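PDB 1I0R: conserved hypothetical protein from Archaeoglobus fulgidus, which uses NAD(P)H to reduce ferric iron bound in chelators (siderophores), releasing ferrous iron, with FMN or FAD as cofactor, and acts as a homodimer. Local coordinates for residues 49-54 with 80-85; 42-47 with 60-65; 73-78 with 105-110. All blocks are in the same frame, centred on the assembly; numbering follows the deposited sequence.

Contact 1: residues 49-54 with 80-85; sequences ENDTHN and GFRKSS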
loop_
_atom_site.group_PDB
_atom_site.type_symbol
_atom_site.label_atom_id
_atom_site.label_comp_id
_atom_site.label_asym_id
_atom_site.label_seq_id
_atom_site.Cartn_x
_atom_site.Cartn_y
_atom_site.Cartn_z
ATOM N N GLU B 49 -5.461 7.921 17.707
ATOM C CA GLU B 49 -4.813 8.504 18.882
ATOM C C GLU B 49 -3.722 9.526 18.553
ATOM O O GLU B 49 -3.243 10.234 19.443
ATOM C CB GLU B 49 -4.225 7.388 19.749
ATOM C CG GLU B 49 -5.265 6.381 20.214
ATOM C CD GLU B 49 -4.686 5.277 21.080
ATOM O OE1 GLU B 49 -3.751 4.575 20.619
ATOM O OE2 GLU B 49 -5.172 5.104 22.226
ATOM N N ASN B 50 -3.344 9.620 17.282
ATOM C CA ASN B 50 -2.284 10.540 16.853
ATOM C C ASN B 50 -2.726 11.977 16.583
ATOM O O ASN B 50 -3.824 12.219 16.097
ATOM C CB ASN B 50 -1.595 10.018 15.581
ATOM C CG ASN B 50 -1.133 8.581 15.709
ATOM O OD1 ASN B 50 -1.051 8.030 16.811
ATOM N ND2 ASN B 50 -0.817 7.968 14.577
ATOM N N ASP B 51 -1.858 12.939 16.886
ATOM C CA ASP B 51 -2.209 14.326 16.635
ATOM C C ASP B 51 -2.390 14.630 15.149
ATOM O O ASP B 51 -3.228 15.462 14.779
ATOM C CB ASP B 51 -1.152 15.272 17.224
ATOM C CG ASP B 51 -1.086 15.202 18.740
ATOM O OD1 ASP B 51 -2.153 15.135 19.395
ATOM O OD2 ASP B 51 0.045 15.232 19.287
ATOM N N THR B 52 -1.619 13.954 14.295
ATOM C CA THR B 52 -1.726 14.183 12.860
ATOM C C THR B 52 -3.105 13.720 12.385
ATOM O O THR B 52 -3.713 14.356 11.521
ATOM C CB THR B 52 -0.585 13.461 12.099
ATOM O OG1 THR B 52 0.685 13.933 12.585
ATOM C CG2 THR B 52 -0.654 13.762 10.596
ATOM N N HIS B 53 -3.606 12.622 12.951
ATOM C CA HIS B 53 -4.936 12.147 12.579
ATOM C C HIS B 53 -5.948 13.282 12.829
ATOM O O HIS B 53 -6.755 13.632 11.958
ATOM C CB HIS B 53 -5.324 10.915 13.429
ATOM C CG HIS B 53 -6.793 10.603 13.409
ATOM N ND1 HIS B 53 -7.361 9.682 12.547
ATOM C CD2 HIS B 53 -7.820 11.134 14.115
ATOM C CE1 HIS B 53 -8.671 9.667 12.719
ATOM N NE2 HIS B 53 -8.974 10.543 13.666
ATOM N N ASN B 54 -5.901 13.862 14.024
ATOM C CA ASN B 54 -6.843 14.911 14.349
ATOM C C ASN B 54 -6.662 16.162 13.502
ATOM O O ASN B 54 -7.647 16.824 13.189
ATOM C CB ASN B 54 -6.776 15.235 15.848
ATOM C CG ASN B 54 -7.006 14.005 16.716
ATOM O OD1 ASN B 54 -7.785 13.117 16.358
ATOM N ND2 ASN B 54 -6.342 13.951 17.870
ATOM N N GLY B 80 8.464 10.393 14.977
ATOM C CA GLY B 80 7.871 9.204 15.562
ATOM C C GLY B 80 7.602 9.265 17.059
ATOM O O GLY B 80 7.424 8.225 17.699
ATOM N N PHE B 81 7.575 10.469 17.629
ATOM C CA PHE B 81 7.315 10.624 19.063
ATOM C C PHE B 81 5.857 10.969 19.314
ATOM O O PHE B 81 5.356 11.981 18.820
ATOM C CB PHE B 81 8.191 11.729 19.676
ATOM C CG PHE B 81 9.653 11.388 19.735
ATOM C CD1 PHE B 81 10.098 10.299 20.486
ATOM C CD2 PHE B 81 10.586 12.141 19.021
ATOM C CE1 PHE B 81 11.452 9.961 20.526
ATOM C CE2 PHE B 81 11.942 11.814 19.052
ATOM C CZ PHE B 81 12.376 10.718 19.808
ATOM N N ARG B 82 5.180 10.123 20.084
ATOM C CA ARG B 82 3.779 10.352 20.411
ATOM C C ARG B 82 3.685 11.602 21.291
ATOM O O ARG B 82 2.596 12.128 21.532
ATOM C CB ARG B 82 3.205 9.128 21.142
ATOM C CG ARG B 82 1.676 9.083 21.258
ATOM C CD ARG B 82 1.006 9.338 19.908
ATOM N NE ARG B 82 0.791 10.766 19.688
ATOM C CZ ARG B 82 0.515 11.324 18.512
ATOM N NH1 ARG B 82 0.426 10.577 17.419
ATOM N NH2 ARG B 82 0.300 12.629 18.435
ATOM N N LYS B 83 4.836 12.075 21.770
ATOM C CA LYS B 83 4.875 13.272 22.606
ATOM C C LYS B 83 6.082 14.160 22.304
ATOM O O LYS B 83 7.210 13.864 22.701
ATOM C CB LYS B 83 4.860 12.892 24.094
ATOM C CG LYS B 83 3.568 13.291 24.807
ATOM C CD LYS B 83 3.405 14.809 24.856
ATOM C CE LYS B 83 1.950 15.218 25.078
ATOM N NZ LYS B 83 1.345 14.609 26.301
ATOM N N SER B 84 5.821 15.256 21.598
ATOM C CA SER B 84 6.854 16.215 21.223
ATOM C C SER B 84 6.174 17.498 20.746
ATOM O O SER B 84 5.036 17.465 20.280
ATOM C CB SER B 84 7.727 15.644 20.102
ATOM O OG SER B 84 6.966 15.408 18.927
ATOM N N SER B 85 6.870 18.622 20.869
ATOM C CA SER B 85 6.319 19.907 20.454
ATOM C C SER B 85 6.478 20.138 18.954
ATOM O O SER B 85 7.280 19.479 18.293
ATOM C CB SER B 85 7.009 21.046 21.208
ATOM O OG SER B 85 8.378 21.129 20.854
HETATM O O HOH W 1 0.956 12.454 15.029
#

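Contact 2: residues 42-47 with 60-65; sequences IAVCLN and GAFGVS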
loop_
_atom_site.group_PDB
_atom_site.type_symbol
_atom_site.label_atom_id
_atom_site.label_comp_id
_atom_site.label_asym_id
_atom_site.label_seq_id
_atom_site.Cartn_x
_atom_site.Cartn_y
_atom_site.Cartn_z
ATOM N N ILE B 42 -5.207 9.648 -3.284
ATOM C CA ILE B 42 -4.216 9.010 -2.401
ATOM C C ILE B 42 -4.844 8.746 -1.047
ATOM O O ILE B 42 -5.546 9.599 -0.509
ATOM C CB ILE B 42 -2.993 9.940 -2.151
ATOM C CG1 ILE B 42 -2.398 10.397 -3.483
ATOM C CG2 ILE B 42 -1.940 9.221 -1.301
ATOM C CD1 ILE B 42 -2.019 9.266 -4.440
ATOM N N ALA B 43 -4.603 7.562 -0.503
ATOM C CA ALA B 43 -5.134 7.216 0.808
ATOM C C ALA B 43 -4.018 7.169 1.846
ATOM O O ALA B 43 -2.890 6.749 1.544
ATOM C CB ALA B 43 -5.824 5.854 0.752
ATOM N N VAL B 44 -4.326 7.647 3.056
ATOM C CA VAL B 44 -3.381 7.543 4.169
ATOM C C VAL B 44 -4.196 7.009 5.341
ATOM O O VAL B 44 -5.288 7.487 5.597
ATOM C CB VAL B 44 -2.694 8.915 4.575
ATOM C CG1 VAL B 44 -1.835 9.446 3.418
ATOM C CG2 VAL B 44 -3.714 9.948 4.931
ATOM N N CYS B 45 -3.685 5.988 6.029
ATOM C CA CYS B 45 -4.419 5.409 7.152
ATOM C C CYS B 45 -3.680 5.805 8.430
ATOM O O CYS B 45 -2.537 5.416 8.626
ATOM C CB CYS B 45 -4.479 3.884 6.990
ATOM S SG CYS B 45 -5.631 3.084 8.113
ATOM N N LEU B 46 -4.356 6.595 9.270
ATOM C CA LEU B 46 -3.777 7.122 10.513
ATOM C C LEU B 46 -4.518 6.658 11.757
ATOM O O LEU B 46 -5.741 6.585 11.762
ATOM C CB LEU B 46 -3.826 8.652 10.481
ATOM C CG LEU B 46 -3.241 9.255 9.201
ATOM C CD1 LEU B 46 -3.495 10.787 9.140
ATOM C CD2 LEU B 46 -1.742 8.962 9.186
ATOM N N ASN B 47 -3.753 6.376 12.811
ATOM C CA ASN B 47 -4.316 5.935 14.085
ATOM C C ASN B 47 -5.041 7.097 14.774
ATOM O O ASN B 47 -4.512 8.217 14.845
ATOM C CB ASN B 47 -3.198 5.407 14.973
ATOM C CG ASN B 47 -3.725 4.806 16.259
ATOM O OD1 ASN B 47 -4.387 5.486 17.054
ATOM N ND2 ASN B 47 -3.454 3.525 16.465
ATOM N N GLY B 60 -8.917 18.968 6.778
ATOM C CA GLY B 60 -9.335 18.445 5.494
ATOM C C GLY B 60 -8.209 18.399 4.467
ATOM O O GLY B 60 -8.476 18.389 3.271
ATOM N N ALA B 61 -6.955 18.384 4.903
ATOM C CA ALA B 61 -5.853 18.324 3.948
ATOM C C ALA B 61 -4.645 17.616 4.534
ATOM O O ALA B 61 -4.502 17.537 5.747
ATOM C CB ALA B 61 -5.456 19.743 3.493
ATOM N N PHE B 62 -3.801 17.070 3.670
ATOM C CA PHE B 62 -2.591 16.414 4.135
ATOM C C PHE B 62 -1.489 16.422 3.096
ATOM O O PHE B 62 -1.741 16.596 1.885
ATOM C CB PHE B 62 -2.880 14.953 4.623
ATOM C CG PHE B 62 -3.326 13.982 3.537
ATOM C CD1 PHE B 62 -2.390 13.300 2.754
ATOM C CD2 PHE B 62 -4.681 13.707 3.354
ATOM C CE1 PHE B 62 -2.815 12.353 1.791
ATOM C CE2 PHE B 62 -5.118 12.770 2.409
ATOM C CZ PHE B 62 -4.184 12.099 1.631
ATOM N N GLY B 63 -0.262 16.254 3.573
ATOM C CA GLY B 63 0.874 16.192 2.683
ATOM C C GLY B 63 1.573 14.866 2.886
ATOM O O GLY B 63 1.466 14.275 3.966
ATOM N N VAL B 64 2.285 14.399 1.865
ATOM C CA VAL B 64 3.024 13.145 1.967
ATOM C C VAL B 64 4.439 13.372 1.440
ATOM O O VAL B 64 4.610 13.864 0.319
ATOM C CB VAL B 64 2.389 11.996 1.103
ATOM C CG1 VAL B 64 3.278 10.740 1.153
ATOM C CG2 VAL B 64 1.002 11.653 1.622
ATOM N N SER B 65 5.446 13.041 2.245
ATOM C CA SER B 65 6.837 13.119 1.807
ATOM C C SER B 65 7.325 11.667 1.636
ATOM O O SER B 65 7.248 10.874 2.585
ATOM C CB SER B 65 7.707 13.785 2.871
ATOM O OG SER B 65 7.260 15.104 3.111
#

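Contact 3: residues 73-78 with 105-110; sequences MEFIGR and VTQHAV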
loop_
_atom_site.group_PDB
_atom_site.type_symbol
_atom_site.label_atom_id
_atom_site.label_comp_id
_atom_site.label_asym_id
_atom_site.label_seq_id
_atom_site.Cartn_x
_atom_site.Cartn_y
_atom_site.Cartn_z
ATOM N N MET B 73 18.258 7.699 10.576
ATOM C CA MET B 73 17.309 7.180 11.554
ATOM C C MET B 73 16.860 8.258 12.539
ATOM O O MET B 73 15.732 8.226 13.041
ATOM C CB MET B 73 17.918 6.002 12.323
ATOM C CG MET B 73 18.182 4.770 11.471
ATOM S SD MET B 73 16.649 4.028 10.837
ATOM C CE MET B 73 16.192 2.959 12.215
ATOM N N GLU B 74 17.742 9.211 12.826
ATOM C CA GLU B 74 17.405 10.280 13.759
ATOM C C GLU B 74 16.292 11.161 13.198
ATOM O O GLU B 74 15.418 11.620 13.935
ATOM C CB GLU B 74 18.643 11.134 14.081
ATOM C CG GLU B 74 19.542 11.440 12.889
ATOM C CD GLU B 74 20.703 10.451 12.745
ATOM O OE1 GLU B 74 20.457 9.219 12.700
ATOM O OE2 GLU B 74 21.871 10.913 12.675
ATOM N N PHE B 75 16.331 11.383 11.890
ATOM C CA PHE B 75 15.330 12.209 11.222
ATOM C C PHE B 75 13.984 11.497 11.296
ATOM O O PHE B 75 12.961 12.104 11.593
ATOM C CB PHE B 75 15.745 12.434 9.763
ATOM C CG PHE B 75 14.855 13.387 9.009
ATOM C CD1 PHE B 75 15.000 14.765 9.148
ATOM C CD2 PHE B 75 13.893 12.903 8.128
ATOM C CE1 PHE B 75 14.207 15.647 8.421
ATOM C CE2 PHE B 75 13.091 13.777 7.392
ATOM C CZ PHE B 75 13.248 15.153 7.536
ATOM N N ILE B 76 13.989 10.195 11.030
ATOM C CA ILE B 76 12.757 9.426 11.103
ATOM C C ILE B 76 12.274 9.481 12.550
ATOM O O ILE B 76 11.075 9.578 12.821
ATOM C CB ILE B 76 13.004 7.964 10.650
ATOM C CG1 ILE B 76 13.490 7.977 9.199
ATOM C CG2 ILE B 76 11.733 7.140 10.791
ATOM C CD1 ILE B 76 13.960 6.632 8.653
ATOM N N GLY B 77 13.221 9.458 13.481
ATOM C CA GLY B 77 12.872 9.512 14.891
ATOM C C GLY B 77 12.129 10.776 15.310
ATOM O O GLY B 77 11.249 10.719 16.176
ATOM N N ARG B 78 12.469 11.910 14.702
ATOM C CA ARG B 78 11.817 13.179 15.025
ATOM C C ARG B 78 10.319 13.103 14.813
ATOM O O ARG B 78 9.542 13.684 15.575
ATOM C CB ARG B 78 12.345 14.310 14.142
ATOM C CG ARG B 78 13.828 14.534 14.228
ATOM C CD ARG B 78 14.246 15.661 13.306
ATOM N NE ARG B 78 13.594 16.913 13.679
ATOM C CZ ARG B 78 14.166 18.107 13.586
ATOM N NH1 ARG B 78 15.407 18.218 13.128
ATOM N NH2 ARG B 78 13.503 19.189 13.966
ATOM N N VAL B 105 7.158 18.658 3.772
ATOM C CA VAL B 105 8.556 18.437 4.137
ATOM C C VAL B 105 9.364 17.952 2.938
ATOM O O VAL B 105 9.087 16.885 2.376
ATOM C CB VAL B 105 8.682 17.416 5.290
ATOM C CG1 VAL B 105 10.149 17.136 5.593
ATOM C CG2 VAL B 105 7.998 17.951 6.534
ATOM N N THR B 106 10.373 18.729 2.548
ATOM C CA THR B 106 11.193 18.387 1.393
ATOM C C THR B 106 12.507 17.732 1.755
ATOM O O THR B 106 13.138 17.085 0.910
ATOM C CB THR B 106 11.474 19.629 0.528
ATOM O OG1 THR B 106 11.991 20.667 1.370
ATOM C CG2 THR B 106 10.183 20.138 -0.116
ATOM N N GLN B 107 12.909 17.880 3.013
ATOM C CA GLN B 107 14.168 17.279 3.453
ATOM C C GLN B 107 14.096 15.756 3.400
ATOM O O GLN B 107 13.163 15.161 3.929
ATOM C CB GLN B 107 14.509 17.716 4.869
ATOM C CG GLN B 107 15.999 17.575 5.181
ATOM C CD GLN B 107 16.356 18.164 6.532
ATOM O OE1 GLN B 107 15.693 19.086 7.011
ATOM N NE2 GLN B 107 17.408 17.631 7.155
ATOM N N HIS B 108 15.095 15.151 2.762
ATOM C CA HIS B 108 15.198 13.699 2.602
ATOM C C HIS B 108 14.047 13.090 1.817
ATOM O O HIS B 108 13.812 11.882 1.897
ATOM C CB HIS B 108 15.297 13.018 3.968
ATOM C CG HIS B 108 16.508 13.429 4.743
ATOM N ND1 HIS B 108 17.789 13.229 4.273
ATOM C CD2 HIS B 108 16.633 14.095 5.915
ATOM C CE1 HIS B 108 18.652 13.761 5.122
ATOM N NE2 HIS B 108 17.978 14.292 6.127
ATOM N N ALA B 109 13.358 13.914 1.037
ATOM C CA ALA B 109 12.224 13.430 0.260
ATOM C C ALA B 109 12.518 13.287 -1.211
ATOM O O ALA B 109 13.063 14.199 -1.846
ATOM C CB ALA B 109 11.031 14.356 0.457
ATOM N N VAL B 110 12.147 12.136 -1.768
ATOM C CA VAL B 110 12.349 11.889 -3.184
ATOM C C VAL B 110 11.214 12.602 -3.928
ATOM O O VAL B 110 11.377 13.043 -5.066
ATOM C CB VAL B 110 12.331 10.366 -3.485
ATOM C CG1 VAL B 110 12.469 10.114 -4.995
ATOM C CG2 VAL B 110 13.453 9.670 -2.712
#

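Contact 1: residues 49-54 with 80-85
This is a polar surface contact in the FMN-binding site, between the start of helix 51-59 and the loop joining helices 73-78 and 86-90. One side chain crosses it. R82 turns its CG away from its own backbone N (chi1 -166°) and then bends at the next two torsions. The bends carry the guanidinium to the first turn of the helix. There OD2 of D51 forms a salt bridge with NH2 of R82 at 2.8 Å. The oxygen meets the guanidinium at its edge, in plane. The carboxylate stands almost upright on that plane, at 85°. OD2 makes the bridge, while OD1 of D51 stays 3.6 Å from NH2 of R82. A water accepts from N of T52 at 3.1 Å and so satisfies an early amide of the helix. As modelled, the same water also accepts from NH1 of R82. The carbonyl O of E49 lies over one guanidinium face. ND2 of N50 is bonded to OE1 of Q27. The fit of R82 NH1 against N50 is too close in the model, so the exact position of the R82 NH1 end is doubtful. E49 to T52 and R82 to S84 all bind FMN. Around the contact, T52 packs on C25 and Q27 of strand 23-37, the H53 ring meets F129 of strand 126-138, and S85 is the N-cap of helix 86-90, which carries the FMN-binding K89.

Contact 2: residues 42-47 with 60-65
V44 and F62 meet inside the barrel, each reaching in from its own strand. The contact is buried and apolar in its side chains, and no hydrogen bond crosses it.

The leading interaction is a CH-pi contact. CG2 of V44 sits 3.9 Å from the centroid of the F62 ring and only 7° off the ring normal, so the methyl lies squarely over the face. CG1 of V44 lies over the same face, above the CE1 side, 3.5 Å from CE1 of F62. F62 holds its CG between its backbone N and carbonyl carbon (chi1 66°). This lifts the ring off its own strand to meet V44 coming from the opposite direction.

Simple methyl packing extends the patch. CG1 of V44 also touches CG2 of V64, 4.0 Å away. CG2 of V64 lies beside the F62 ring, in its plane. I42 adds a looser touch, with its CG2 4.5 Å from CE1 of F62.

One backbone atom also takes part. The carbonyl O of I42 lies at the ring edge, near its plane, 3.6 Å from CZ of F62. A polar atom thus faces the ring's hydrogens and not its pi cloud.

The strands cross almost at right angles (94°), with axes 9.4 Å apart. They are not neighbours in the sheet but face each other across the six-stranded antiparallel barrel of this flavin reductase-like domain. Strand 40-47 is hydrogen-bonded between strands 23-37 and 126-138, and C45, L46 and N47 at its end bind FMN. F62 also packs on A115 and V117 of strand 109-122 and on V56 of helix 51-59. On the outward side, C45 packs on L35 of the second subunit.

Contact 3: residues 73-78 with 105-110
F75 and H108 form a T-shaped aromatic pair. The edge of the imidazole points at the face of the phenyl ring, with planes at 71° and centroids 4.6 Å apart. CD2 of H108 is the atom that touches. It stands 3.5 Å above the F75 ring plane, over its centre, and is nearly equidistant from the six ring carbons. F75 extends its CG away from its backbone N (chi1 -174°), which sends the ring straight out from helix 73-78. ND1 of H108 is hydrogen-bonded to OE2 of E68. That bond fixes the rotation of the imidazole, and the nearby carboxylate may polarise it.

Q107 meets the same phenyl ring obliquely. Its amide plane is 43° from the ring, and its CD is 3.8 Å from CE1 of F75. The chain beyond CG is extended, and OE1 is held by the backbone N of E94. The carbonyl O of Q107 also comes near, 3.6 Å from CZ of F75.

Q107 and H108 are the two central residues of a type II beta turn from T106 to A109, closed by a bond from N of A109 to O of T106. H108 takes the third position with positive phi (62°). The turn links strand 103-105 to strand 109-122 of the barrel, and both its central side chains head for the helix.

V105, just before the turn, reaches the far edge of the phenyl ring, where its CG1 lies 4.2 Å from CZ of F75. I15 of strand 14-20 packs against both F75 and V105.

Overall arrangement
All three contacts lie in one flavin reductase-like domain. Contact 2 lies inside the barrel. Contact 1 lies about 14 Å and contact 3 about 16 Å from it, and they are 16 Å from each other, centre to centre. Helix 51-59 joins the two strands of contact 2 and carries one side of contact 1. H53 CB there packs 3.2 Å from N47 O. Contacts 2 and 3 share the barrel sheet, in which strands 61-67 and 109-122 are neighbours, and S65 OG probably bonds to V105 O. Along the chain, contact 1 interleaves with both others, while contact 3 opens after contact 2 closes. The FMN-binding run 45-52 passes from strand 40-47 of contact 2 into the helix start of contact 1.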